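Local coordinates for putative sugar ABC transport system, substrate-binding protein (Bordetella parapertussis, PDB 5IX8) that probably binds a carbohydrate in the periplasm and hands it to a membrane-bound ABC transporter for uptake, at residues C134-Q139 / A201-T206; L157-F162 / T174-R179; M240-R245 / N300-P305; G55-V60 / G180-A185. All coordinates share one frame; numbering follows the deposited sequence. Where two conformers were deposited one is given.

Contact 1: C134-Q139 / A201-T206; sequences CDDGAQ and AEYVFT
Tyr203 is the residue of 201-206 through which this strand reaches the turn at 134-139, where it touches Asp136 and Ala138. Glu202, one residue earlier, has its backbone bonded to Gln142 and Lys227 on the two flanking strands. At Tyr203 the side chain leaves toward the turn, its ring set anti to the carbonyl carbon (chi1 -63°). The phenol OH of Tyr203 donates to Asp136 OD2 at 2.6 Å, a short bond made through the anti lone pair of that oxygen. OD2 lies at the rim of the ring and in its plane, whereas the carboxylate itself stands 87° to the ring. Ala138 approaches the same ring obliquely, its CB 3.7 Å from Tyr203 CE2, so one aromatic side chain meets a polar and an apolar partner. Both partners sit around Gly137, where helix 122-135 ends in a Schellman motif: phi is positive (90°), and Gly137 N bonds to Cys134 O at 3.0 Å. The turn then feeds strand 142-145, which runs parallel to 201-205 in the central sheet of this lobe, an alpha/beta unit of the periplasmic binding protein fold. Cys134, in the last turn of the helix, is also tied by a disulfide to Cys169, just beyond helix 154-168. Further along the strand, Phe205 sets its side chain against the same helix, 122-135, at Leu129.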
loop_
_atom_site.group_PDB
_atom_site.type_symbol
_atom_site.label_atom_id
_atom_site.label_comp_id
_atom_site.label_asym_id
_atom_site.label_seq_id
_atom_site.Cartn_x
_atom_site.Cartn_y
_atom_site.Cartn_z
ATOM N N CYS A 134 12.789 -16.956 5.492
ATOM C CA CYS A 134 13.049 -18.276 6.061
ATOM C C CYS A 134 13.442 -19.278 4.983
ATOM O O CYS A 134 14.384 -20.057 5.166
ATOM C CB CYS A 134 11.819 -18.754 6.827
ATOM S SG CYS A 134 11.513 -17.743 8.322
ATOM N N ASP A 135 12.755 -19.250 3.839
ATOM C CA ASP A 135 13.072 -20.171 2.752
ATOM C C ASP A 135 14.431 -19.894 2.109
ATOM O O ASP A 135 14.970 -20.768 1.425
ATOM C CB ASP A 135 11.976 -20.115 1.690
ATOM C CG ASP A 135 10.662 -20.705 2.183
ATOM O OD1 ASP A 135 10.663 -21.374 3.242
ATOM O OD2 ASP A 135 9.636 -20.516 1.510
ATOM N N ASP A 136 14.994 -18.715 2.298
ATOM C CA ASP A 136 16.343 -18.449 1.835
ATOM C C ASP A 136 17.414 -19.016 2.763
ATOM O O ASP A 136 18.606 -18.925 2.440
ATOM C CB ASP A 136 16.538 -16.938 1.674
ATOM C CG ASP A 136 17.751 -16.607 0.859
ATOM O OD1 ASP A 136 17.785 -17.020 -0.318
ATOM O OD2 ASP A 136 18.659 -15.926 1.374
ATOM N N GLY A 137 17.033 -19.595 3.894
ATOM C CA GLY A 137 18.005 -20.130 4.830
ATOM C C GLY A 137 18.464 -19.140 5.874
ATOM O O GLY A 137 19.615 -19.204 6.313
ATOM N N ALA A 138 17.593 -18.234 6.301
ATOM C CA ALA A 138 17.978 -17.201 7.255
ATOM C C ALA A 138 18.102 -17.695 8.694
ATOM O O ALA A 138 18.532 -16.924 9.557
ATOM C CB ALA A 138 16.974 -16.044 7.210
ATOM N N GLN A 139 17.762 -18.947 8.981
ATOM C CA GLN A 139 17.934 -19.473 10.334
ATOM C C GLN A 139 19.325 -19.172 10.875
ATOM O O GLN A 139 20.334 -19.458 10.222
ATOM C CB GLN A 139 17.706 -20.977 10.328
ATOM C CG GLN A 139 17.978 -21.603 11.654
ATOM C CD GLN A 139 17.608 -23.062 11.662
ATOM O OE1 GLN A 139 17.858 -23.791 10.691
ATOM N NE2 GLN A 139 16.986 -23.500 12.748
ATOM N N ALA A 201 24.941 -8.506 9.870
ATOM C CA ALA A 201 23.657 -8.684 9.200
ATOM C C ALA A 201 23.823 -9.174 7.759
ATOM O O ALA A 201 24.722 -8.734 7.028
ATOM C CB ALA A 201 22.884 -7.360 9.190
ATOM N N GLU A 202 22.915 -10.061 7.330
ATOM C CA GLU A 202 22.931 -10.570 5.960
ATOM C C GLU A 202 21.666 -10.202 5.203
ATOM O O GLU A 202 21.561 -10.491 4.004
ATOM C CB GLU A 202 23.121 -12.088 5.959
ATOM C CG GLU A 202 24.544 -12.442 6.376
ATOM C CD GLU A 202 24.781 -13.920 6.492
ATOM O OE1 GLU A 202 24.946 -14.582 5.450
ATOM O OE2 GLU A 202 24.794 -14.430 7.622
ATOM N N TYR A 203 20.720 -9.547 5.864
ATOM C CA TYR A 203 19.435 -9.214 5.281
ATOM C C TYR A 203 19.023 -7.863 5.809
ATOM O O TYR A 203 19.427 -7.477 6.906
ATOM C CB TYR A 203 18.359 -10.203 5.683
ATOM C CG TYR A 203 18.622 -11.591 5.203
ATOM C CD1 TYR A 203 18.248 -11.971 3.931
ATOM C CD2 TYR A 203 19.228 -12.537 6.021
ATOM C CE1 TYR A 203 18.476 -13.272 3.468
ATOM C CE2 TYR A 203 19.454 -13.849 5.575
ATOM C CZ TYR A 203 19.072 -14.202 4.296
ATOM O OH TYR A 203 19.277 -15.479 3.823
ATOM N N VAL A 204 18.175 -7.173 5.041
ATOM C CA VAL A 204 17.531 -5.938 5.488
ATOM C C VAL A 204 16.056 -6.044 5.140
ATOM O O VAL A 204 15.701 -6.361 3.995
ATOM C CB VAL A 204 18.132 -4.672 4.838
ATOM C CG1 VAL A 204 17.400 -3.399 5.352
ATOM C CG2 VAL A 204 19.636 -4.575 5.106
ATOM N N PHE A 205 15.198 -5.805 6.119
ATOM C CA PHE A 205 13.761 -5.784 5.886
ATOM C C PHE A 205 13.288 -4.345 5.796
ATOM O O PHE A 205 13.649 -3.532 6.645
ATOM C CB PHE A 205 13.020 -6.495 7.013
ATOM C CG PHE A 205 11.549 -6.279 6.974
ATOM C CD1 PHE A 205 10.744 -7.079 6.167
ATOM C CD2 PHE A 205 10.974 -5.268 7.724
ATOM C CE1 PHE A 205 9.365 -6.901 6.124
ATOM C CE2 PHE A 205 9.612 -5.053 7.671
ATOM C CZ PHE A 205 8.791 -5.884 6.864
ATOM N N THR A 206 12.467 -4.040 4.792
ATOM C CA THR A 206 11.827 -2.737 4.624
ATOM C C THR A 206 10.381 -2.968 4.216
ATOM O O THR A 206 10.077 -3.960 3.523
ATOM C CB THR A 206 12.498 -1.871 3.528
ATOM O OG1 THR A 206 12.237 -2.454 2.235
ATOM C CG2 THR A 206 14.023 -1.710 3.751
#

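Contact 2: L157-F162 / T174-R179; sequences LRYEGF and TPAAFR
The ring of Tyr159 carries Ala176 over one face: the methyl CB stands 3.6 Å above the ring plane, displaced toward the rim, and 3.9 Å from the Tyr159 centroid at 22° off the normal, which makes it a CH-pi contact. Phe178 comes in from the same side of that plane but farther back along the side chain. Its edge is directed at the Tyr159 face in an offset edge-to-face pair, with centroids 5.7 Å apart and planes inclined at 78°. The leading atom is Phe178 CZ, 3.7 Å from Tyr159 CD2. Tyr159 is able to present its face in this way because its CG is anti to the backbone N (chi1 168°), which swings the ring off the helix toward the loop. At the far edge, in the ring plane, a water bonded to Tyr159 OH at 2.6 Å donates to Thr174 O, and a second water links the same hydroxyl to Ala176 N. Lys163 NZ is a further partner of the hydroxyl, which is therefore engaged by the helix directly and by the loop through solvent. Behind the loop, Ala176 and Phe178 also rest on Pro147, and Ala176 on Val145. Helix 154-168 is the helix of a beta-alpha-beta crossover joining the parallel strands 142-145 and 172-173, and the contact folds the loop that leaves the second strand back against that helix, at the sheet's edge.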
loop_
_atom_site.group_PDB
_atom_site.type_symbol
_atom_site.label_atom_id
_atom_site.label_comp_id
_atom_site.label_asym_id
_atom_site.label_seq_id
_atom_site.Cartn_x
_atom_site.Cartn_y
_atom_site.Cartn_z
ATOM N N LEU A 157 1.961 -3.232 11.365
ATOM C CA LEU A 157 1.376 -4.527 11.040
ATOM C C LEU A 157 2.329 -5.359 10.189
ATOM O O LEU A 157 2.518 -6.559 10.441
ATOM C CB LEU A 157 0.028 -4.359 10.317
ATOM C CG LEU A 157 -1.065 -3.642 11.131
ATOM C CD1 LEU A 157 -2.284 -3.410 10.264
ATOM C CD2 LEU A 157 -1.473 -4.429 12.378
ATOM N N ARG A 158 2.953 -4.734 9.187
ATOM C CA ARG A 158 3.921 -5.460 8.364
ATOM C C ARG A 158 5.087 -5.958 9.193
ATOM O O ARG A 158 5.541 -7.100 9.019
ATOM C CB ARG A 158 4.432 -4.578 7.243
ATOM C CG ARG A 158 3.302 -4.243 6.268
ATOM C CD ARG A 158 3.751 -3.350 5.108
ATOM N NE ARG A 158 2.575 -3.021 4.317
ATOM C CZ ARG A 158 2.583 -2.498 3.096
ATOM N NH1 ARG A 158 3.732 -2.276 2.449
ATOM N NH2 ARG A 158 1.418 -2.227 2.509
ATOM N N TYR A 159 5.605 -5.101 10.079
ATOM C CA TYR A 159 6.680 -5.515 10.972
ATOM C C TYR A 159 6.256 -6.687 11.850
ATOM O O TYR A 159 6.996 -7.663 12.004
ATOM C CB TYR A 159 7.107 -4.324 11.825
ATOM C CG TYR A 159 7.992 -4.692 12.973
ATOM C CD1 TYR A 159 9.242 -5.263 12.771
ATOM C CD2 TYR A 159 7.569 -4.454 14.290
ATOM C CE1 TYR A 159 10.043 -5.595 13.850
ATOM C CE2 TYR A 159 8.387 -4.764 15.373
ATOM C CZ TYR A 159 9.625 -5.333 15.138
ATOM O OH TYR A 159 10.420 -5.653 16.224
ATOM N N GLU A 160 5.060 -6.614 12.426
ATOM C CA GLU A 160 4.584 -7.692 13.289
ATOM C C GLU A 160 4.491 -9.024 12.541
ATOM O O GLU A 160 4.893 -10.074 13.061
ATOM C CB GLU A 160 3.224 -7.316 13.903
ATOM C CG GLU A 160 3.379 -6.283 15.023
ATOM C CD GLU A 160 2.064 -5.627 15.414
ATOM O OE1 GLU A 160 1.007 -6.007 14.858
ATOM O OE2 GLU A 160 2.090 -4.723 16.276
ATOM N N GLY A 161 3.934 -9.010 11.322
ATOM C CA GLY A 161 3.832 -10.253 10.566
ATOM C C GLY A 161 5.186 -10.810 10.182
ATOM O O GLY A 161 5.418 -12.025 10.303
ATOM N N PHE A 162 6.107 -9.932 9.746
ATOM C CA PHE A 162 7.468 -10.352 9.429
ATOM C C PHE A 162 8.159 -10.948 10.647
ATOM O O PHE A 162 8.748 -12.031 10.574
ATOM C CB PHE A 162 8.257 -9.143 8.880
ATOM C CG PHE A 162 9.676 -9.456 8.548
ATOM C CD1 PHE A 162 9.977 -10.210 7.419
ATOM C CD2 PHE A 162 10.711 -9.019 9.369
ATOM C CE1 PHE A 162 11.278 -10.529 7.101
ATOM C CE2 PHE A 162 12.032 -9.356 9.067
ATOM C CZ PHE A 162 12.315 -10.082 7.898
ATOM N N THR A 174 17.157 -7.211 14.364
ATOM C CA THR A 174 17.456 -6.031 15.187
ATOM C C THR A 174 16.141 -5.479 15.721
ATOM O O THR A 174 15.083 -5.751 15.157
ATOM C CB THR A 174 18.131 -4.913 14.383
ATOM O OG1 THR A 174 17.194 -4.399 13.421
ATOM C CG2 THR A 174 19.400 -5.380 13.675
ATOM N N PRO A 175 16.168 -4.705 16.802
ATOM C CA PRO A 175 14.949 -3.968 17.177
ATOM C C PRO A 175 14.572 -2.990 16.082
ATOM O O PRO A 175 15.351 -2.700 15.178
ATOM C CB PRO A 175 15.331 -3.238 18.461
ATOM C CG PRO A 175 16.772 -3.298 18.544
ATOM C CD PRO A 175 17.272 -4.476 17.749
ATOM N N ALA A 176 13.352 -2.473 16.162
ATOM C CA ALA A 176 12.818 -1.633 15.097
ATOM C C ALA A 176 12.577 -0.227 15.629
ATOM O O ALA A 176 11.834 -0.040 16.597
ATOM C CB ALA A 176 11.526 -2.224 14.550
ATOM N N ALA A 177 13.168 0.761 14.976
ATOM C CA ALA A 177 12.986 2.161 15.361
ATOM C C ALA A 177 12.049 2.794 14.323
ATOM O O ALA A 177 12.427 2.967 13.156
ATOM C CB ALA A 177 14.328 2.894 15.444
ATOM N N PHE A 178 10.852 3.177 14.749
ATOM C CA PHE A 178 9.842 3.713 13.841
ATOM C C PHE A 178 10.041 5.225 13.760
ATOM O O PHE A 178 9.839 5.934 14.752
ATOM C CB PHE A 178 8.436 3.387 14.331
ATOM C CG PHE A 178 8.033 1.934 14.173
ATOM C CD1 PHE A 178 8.499 0.964 15.060
ATOM C CD2 PHE A 178 7.197 1.539 13.125
ATOM C CE1 PHE A 178 8.133 -0.389 14.896
ATOM C CE2 PHE A 178 6.803 0.223 12.976
ATOM C CZ PHE A 178 7.277 -0.760 13.854
ATOM N N ARG A 179 10.484 5.714 12.601
ATOM C CA ARG A 179 10.872 7.110 12.471
ATOM C C ARG A 179 10.984 7.437 10.992
ATOM O O ARG A 179 11.083 6.540 10.151
ATOM C CB ARG A 179 12.219 7.380 13.154
ATOM C CG ARG A 179 13.288 6.507 12.483
ATOM C CD ARG A 179 14.591 6.508 13.175
ATOM N NE ARG A 179 15.240 7.778 12.928
ATOM C CZ ARG A 179 16.548 7.939 12.803
ATOM N NH1 ARG A 179 17.014 9.151 12.636
ATOM N NH2 ARG A 179 17.374 6.900 12.866
HETATM O O HOH W 1 12.669 -6.808 15.796
HETATM O O HOH W 2 11.524 -3.747 18.034
#

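Contact 3: M240-R245 / N300-P305; sequences MIREGR and NVDTHP. With SO4 (sulfate ion), chain D.
Arg242 and Asp302 form a side-on salt bridge in which a single carboxylate oxygen takes both donors. Arg242 NE donates a hydrogen bond to Asp302 OD1 at 3.0 Å, entering by the syn lone pair, while Arg242 NH2 reaches the same OD1 at 2.9 Å, nearly in line with the C-O bond; both bonds are bent at the hydrogen. OD1 lies in the guanidinium plane, and the carboxylate is tilted only 20° from it. Beneath this exposed pair, Val301 CG1 touches Arg242 CG at 3.9 Å, and Val301 also packs against buried Ile241. The helical side, 235-242, ends in a Schellman motif at Gly244, with Gly244 N bonded to Ile241 O; the other side is the loop that follows strand 295-296 and leads into helix 306-309. Within the loop Asn300 O accepts from both Thr303 N and His304 N. Val301 O is met by Tyr306 OH of the next helix, and Asn300 spends its side-chain amide on Asp297 N and Val295 O. Past the helix end, Arg245 NE donates almost straight to sulfate O2 (2.8 Å, 171°) and Arg245 NH2 to sulfate O3 (2.8 Å). Arg245 NH1 serves Arg224 O and Val226 O, and Arg220 NE is another donor to this ion, probably taken up from the crystallisation liquor.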
loop_
_atom_site.group_PDB
_atom_site.type_symbol
_atom_site.label_atom_id
_atom_site.label_comp_id
_atom_site.label_asym_id
_atom_site.label_seq_id
_atom_site.Cartn_x
_atom_site.Cartn_y
_atom_site.Cartn_z
HETATM N N MSE A 240 17.051 -5.907 -10.033
HETATM C CA MSE A 240 17.595 -6.124 -8.702
HETATM C C MSE A 240 17.240 -7.507 -8.171
HETATM O O MSE A 240 18.038 -8.111 -7.456
HETATM C CB MSE A 240 17.078 -5.047 -7.727
HETATM C CG MSE A 240 17.465 -3.621 -8.101
HETATM SE SE MSE A 240 16.788 -2.318 -6.771
HETATM C CE MSE A 240 17.672 -0.695 -7.396
ATOM N N ILE A 241 16.030 -7.990 -8.489
ATOM C CA ILE A 241 15.664 -9.363 -8.146
ATOM C C ILE A 241 16.527 -10.357 -8.918
ATOM O O ILE A 241 17.081 -11.309 -8.348
ATOM C CB ILE A 241 14.170 -9.594 -8.414
ATOM C CG1 ILE A 241 13.318 -8.781 -7.444
ATOM C CG2 ILE A 241 13.828 -11.062 -8.314
ATOM C CD1 ILE A 241 11.817 -8.924 -7.716
ATOM N N ARG A 242 16.668 -10.150 -10.230
ATOM C CA ARG A 242 17.456 -11.086 -11.023
ATOM C C ARG A 242 18.912 -11.112 -10.580
ATOM O O ARG A 242 19.556 -12.168 -10.605
ATOM C CB ARG A 242 17.363 -10.723 -12.500
ATOM C CG ARG A 242 16.005 -10.951 -13.127
ATOM C CD ARG A 242 16.055 -10.872 -14.658
ATOM N NE ARG A 242 14.701 -10.677 -15.164
ATOM C CZ ARG A 242 14.189 -9.480 -15.414
ATOM N NH1 ARG A 242 14.945 -8.396 -15.253
ATOM N NH2 ARG A 242 12.938 -9.365 -15.842
ATOM N N GLU A 243 19.459 -9.959 -10.220
ATOM C CA GLU A 243 20.852 -9.834 -9.798
ATOM C C GLU A 243 21.081 -10.286 -8.365
ATOM O O GLU A 243 22.236 -10.286 -7.910
ATOM C CB GLU A 243 21.314 -8.384 -9.961
ATOM C CG GLU A 243 21.499 -7.964 -11.400
ATOM C CD GLU A 243 21.370 -6.462 -11.630
ATOM O OE1 GLU A 243 21.395 -5.674 -10.645
ATOM O OE2 GLU A 243 21.237 -6.076 -12.818
ATOM N N GLY A 244 20.014 -10.644 -7.645
ATOM C CA GLY A 244 20.103 -11.170 -6.302
ATOM C C GLY A 244 20.097 -10.145 -5.193
ATOM O O GLY A 244 20.202 -10.525 -4.023
ATOM N N ARG A 245 19.987 -8.860 -5.508
ATOM C CA ARG A 245 20.064 -7.843 -4.458
ATOM C C ARG A 245 18.760 -7.735 -3.664
ATOM O O ARG A 245 18.790 -7.511 -2.444
ATOM C CB ARG A 245 20.425 -6.499 -5.075
ATOM C CG ARG A 245 20.361 -5.351 -4.101
ATOM C CD ARG A 245 21.408 -5.465 -2.981
ATOM N NE ARG A 245 22.764 -5.152 -3.460
ATOM C CZ ARG A 245 23.860 -5.228 -2.707
ATOM N NH1 ARG A 245 23.781 -5.640 -1.441
ATOM N NH2 ARG A 245 25.039 -4.906 -3.224
ATOM N N ASN A 300 9.540 -15.965 -10.230
ATOM C CA ASN A 300 8.426 -15.487 -11.037
ATOM C C ASN A 300 8.583 -14.058 -11.535
ATOM O O ASN A 300 7.603 -13.478 -12.027
ATOM C CB ASN A 300 7.104 -15.606 -10.268
ATOM C CG ASN A 300 7.062 -14.710 -9.054
ATOM O OD1 ASN A 300 8.018 -14.018 -8.767
ATOM N ND2 ASN A 300 5.956 -14.729 -8.337
ATOM N N VAL A 301 9.764 -13.453 -11.412
ATOM C CA VAL A 301 9.911 -12.080 -11.870
ATOM C C VAL A 301 9.650 -11.986 -13.373
ATOM O O VAL A 301 9.192 -10.954 -13.864
ATOM C CB VAL A 301 11.306 -11.546 -11.452
ATOM C CG1 VAL A 301 12.459 -12.331 -12.127
ATOM C CG2 VAL A 301 11.443 -10.062 -11.740
ATOM N N ASP A 302 9.881 -13.062 -14.122
ATOM C CA ASP A 302 9.647 -13.027 -15.563
ATOM C C ASP A 302 8.233 -13.431 -15.963
ATOM O O ASP A 302 7.899 -13.335 -17.145
ATOM C CB ASP A 302 10.651 -13.922 -16.283
ATOM C CG ASP A 302 12.069 -13.412 -16.152
ATOM O OD1 ASP A 302 12.270 -12.190 -15.971
ATOM O OD2 ASP A 302 12.996 -14.230 -16.218
ATOM N N THR A 303 7.388 -13.866 -15.026
ATOM C CA THR A 303 6.049 -14.338 -15.383
ATOM C C THR A 303 4.950 -13.686 -14.565
ATOM O O THR A 303 3.796 -13.647 -15.000
ATOM C CB THR A 303 5.928 -15.843 -15.194
ATOM O OG1 THR A 303 6.238 -16.171 -13.835
ATOM C CG2 THR A 303 6.862 -16.588 -16.138
ATOM N N HIS A 304 5.277 -13.221 -13.365
ATOM C CA HIS A 304 4.256 -12.642 -12.494
ATOM C C HIS A 304 3.603 -11.445 -13.185
ATOM O O HIS A 304 4.278 -10.691 -13.887
ATOM C CB HIS A 304 4.891 -12.223 -11.161
ATOM C CG HIS A 304 3.918 -11.679 -10.154
ATOM N ND1 HIS A 304 3.265 -10.478 -10.321
ATOM C CD2 HIS A 304 3.505 -12.168 -8.961
ATOM C CE1 HIS A 304 2.478 -10.252 -9.284
ATOM N NE2 HIS A 304 2.619 -11.255 -8.431
ATOM N N PRO A 305 2.291 -11.240 -13.014
ATOM C CA PRO A 305 1.603 -10.194 -13.780
ATOM C C PRO A 305 1.627 -8.814 -13.128
ATOM O O PRO A 305 0.731 -7.982 -13.377
ATOM C CB PRO A 305 0.174 -10.741 -13.870
ATOM C CG PRO A 305 -0.004 -11.447 -12.564
ATOM C CD PRO A 305 1.345 -12.073 -12.246
HETATM S S SO4 D . 24.198 -4.779 -6.842
HETATM O O1 SO4 D . 23.639 -5.968 -7.460
HETATM O O2 SO4 D . 23.165 -4.111 -6.042
HETATM O O3 SO4 D . 25.314 -5.158 -5.979
HETATM O O4 SO4 D . 24.667 -3.903 -7.908
#

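Contact 4: G55-V60 / G180-A185; sequences GAYGNV and GEMSLA. With EDO (1,2-ethanediol), chain E; EDO (1,2-ethanediol), chain F.
Tyr57 and Met182, a selenomethionine in this crystal, cross at about a right angle, with the terminal methyl of one laid on the ring of the other. Met182 CE stands 3.3 Å above the ring plane, offset toward the rim on the hydroxyl side, and is 3.4 Å from Tyr57 CE2. The methyl lies 27° off the ring normal, within the range of a CH-pi contact. A bend at the last torsion of Met182 (chi3 -62°) turns CE onto the ring. The carbonyl O of Glu181 approaches Tyr57 CD2 obliquely at 3.5 Å. The polar groups here are joined by a bound 1,2-ethanediol, probably from the crystallisation liquor. Its O1 accepts from Tyr57 N at 3.0 Å and donates to Glu181 OE1 at 2.8 Å, and its O2, in the plane of the tyrosine ring at the edge, donates to Glu181 O at 2.8 Å. Tyr57 OH turns instead to Tyr30 OH. Ala56 to Asn59 form a type II turn, with Gly58 at positive phi, which leaves Tyr57 projecting at its corner. The contact spans the two lobes: Tyr57 belongs to the loop between strand 47-53 and helix 60-73 of one sheet's domain, whereas Met182 precedes helix 184-197 of the other, and both side chains pack on Leu152 and on Trp154 at the start of helix 154-168.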
loop_
_atom_site.group_PDB
_atom_site.type_symbol
_atom_site.label_atom_id
_atom_site.label_comp_id
_atom_site.label_asym_id
_atom_site.label_seq_id
_atom_site.Cartn_x
_atom_site.Cartn_y
_atom_site.Cartn_z
ATOM N N GLY A 55 0.549 15.259 0.113
ATOM C CA GLY A 55 1.881 15.745 -0.192
ATOM C C GLY A 55 2.960 15.013 0.564
ATOM O O GLY A 55 4.091 14.900 0.066
ATOM N N ALA A 56 2.648 14.523 1.761
ATOM C CA ALA A 56 3.641 13.815 2.567
ATOM C C ALA A 56 2.892 13.092 3.666
ATOM O O ALA A 56 1.791 13.500 4.034
ATOM C CB ALA A 56 4.673 14.772 3.185
ATOM N N TYR A 57 3.496 12.031 4.205
ATOM C CA TYR A 57 2.922 11.491 5.439
ATOM C C TYR A 57 2.929 12.580 6.512
ATOM O O TYR A 57 3.855 13.399 6.586
ATOM C CB TYR A 57 3.694 10.266 5.919
ATOM C CG TYR A 57 3.484 9.110 4.986
ATOM C CD1 TYR A 57 2.294 8.380 5.012
ATOM C CD2 TYR A 57 4.462 8.754 4.064
ATOM C CE1 TYR A 57 2.103 7.319 4.149
ATOM C CE2 TYR A 57 4.271 7.697 3.186
ATOM C CZ TYR A 57 3.089 6.997 3.222
ATOM O OH TYR A 57 2.906 5.939 2.372
ATOM N N GLY A 58 1.861 12.628 7.303
ATOM C CA GLY A 58 1.701 13.662 8.311
ATOM C C GLY A 58 0.962 14.907 7.857
ATOM O O GLY A 58 0.607 15.729 8.714
ATOM N N ASN A 59 0.714 15.072 6.547
ATOM C CA ASN A 59 0.003 16.237 6.016
ATOM C C ASN A 59 -1.508 16.062 6.161
ATOM O O ASN A 59 -2.278 16.043 5.199
ATOM C CB ASN A 59 0.388 16.478 4.558
ATOM C CG ASN A 59 1.707 17.201 4.435
ATOM O OD1 ASN A 59 2.387 17.422 5.452
ATOM N ND2 ASN A 59 2.074 17.595 3.216
ATOM N N VAL A 60 -1.930 15.951 7.419
ATOM C CA VAL A 60 -3.310 15.613 7.709
ATOM C C VAL A 60 -4.240 16.802 7.450
ATOM O O VAL A 60 -5.322 16.638 6.875
ATOM C CB VAL A 60 -3.370 15.084 9.151
ATOM C CG1 VAL A 60 -4.767 14.907 9.589
ATOM C CG2 VAL A 60 -2.651 13.748 9.223
ATOM N N GLY A 180 10.991 8.730 10.701
ATOM C CA GLY A 180 11.109 9.216 9.342
ATOM C C GLY A 180 9.780 9.229 8.620
ATOM O O GLY A 180 8.712 9.121 9.222
ATOM N N GLU A 181 9.859 9.382 7.294
ATOM C CA GLU A 181 8.675 9.461 6.444
ATOM C C GLU A 181 8.749 8.458 5.300
ATOM O O GLU A 181 7.965 8.547 4.349
ATOM C CB GLU A 181 8.458 10.869 5.886
ATOM C CG GLU A 181 9.578 11.301 5.014
ATOM C CD GLU A 181 9.339 12.670 4.429
ATOM O OE1 GLU A 181 8.148 13.088 4.376
ATOM O OE2 GLU A 181 10.331 13.318 4.009
HETATM N N MSE A 182 9.643 7.488 5.402
HETATM C CA MSE A 182 9.730 6.372 4.463
HETATM C C MSE A 182 10.193 6.835 3.068
HETATM O O MSE A 182 9.837 6.246 2.033
HETATM C CB MSE A 182 8.402 5.609 4.397
HETATM C CG MSE A 182 7.988 5.113 5.792
HETATM SE SE MSE A 182 6.579 3.828 5.824
HETATM C CE MSE A 182 5.254 4.982 5.032
ATOM N N SER A 183 11.033 7.873 3.050
ATOM C CA SER A 183 11.565 8.390 1.804
ATOM C C SER A 183 12.800 7.606 1.358
ATOM O O SER A 183 13.347 6.769 2.091
ATOM C CB SER A 183 11.935 9.855 1.994
ATOM O OG SER A 183 13.034 9.954 2.905
ATOM N N LEU A 184 13.235 7.865 0.120
ATOM C CA LEU A 184 14.524 7.341 -0.320
ATOM C C LEU A 184 15.621 7.743 0.644
ATOM O O LEU A 184 16.472 6.928 1.023
ATOM C CB LEU A 184 14.890 7.882 -1.699
ATOM C CG LEU A 184 14.033 7.406 -2.846
ATOM C CD1 LEU A 184 14.384 8.238 -4.042
ATOM C CD2 LEU A 184 14.356 5.952 -3.075
ATOM N N ALA A 185 15.644 9.026 1.005
ATOM C CA ALA A 185 16.705 9.525 1.877
ATOM C C ALA A 185 16.668 8.835 3.226
ATOM O O ALA A 185 17.721 8.537 3.790
ATOM C CB ALA A 185 16.584 11.039 2.055
HETATM C C1 EDO E . 6.115 11.282 1.633
HETATM O O1 EDO E . 6.180 11.556 3.045
HETATM C C2 EDO E . 7.306 10.423 1.215
HETATM O O2 EDO E . 7.137 9.111 1.752
HETATM C C1 EDO F . 11.247 11.190 13.072
HETATM O O1 EDO F . 10.025 10.762 12.486
HETATM C C2 EDO F . 10.952 11.605 14.496
HETATM O O2 EDO F . 10.748 10.420 15.280
#

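Overall arrangement
Contacts 1, 2 and 3 all lie in the lobe built on the mixed sheet, while contact 4 reaches across to the lobe of the parallel sheet. Contacts 1 and 2, with centres 14 Å apart, touch directly, Phe205 CD1 lying 3.5 Å from Phe162 CD1. Contact 2 runs straight into contact 4 in sequence, 174-179 into 180-185, with centres about 17 Å apart. Contact 3 stands apart, its centre about 17 Å from that of contact 1 and about 28 Å from that of contact 4. In this family sugars bind in the cleft between lobes; contact 4, which bridges them, is consistent with lying at that cleft, though its ethanediol, probably from the crystallisation liquor, does not locate a sugar.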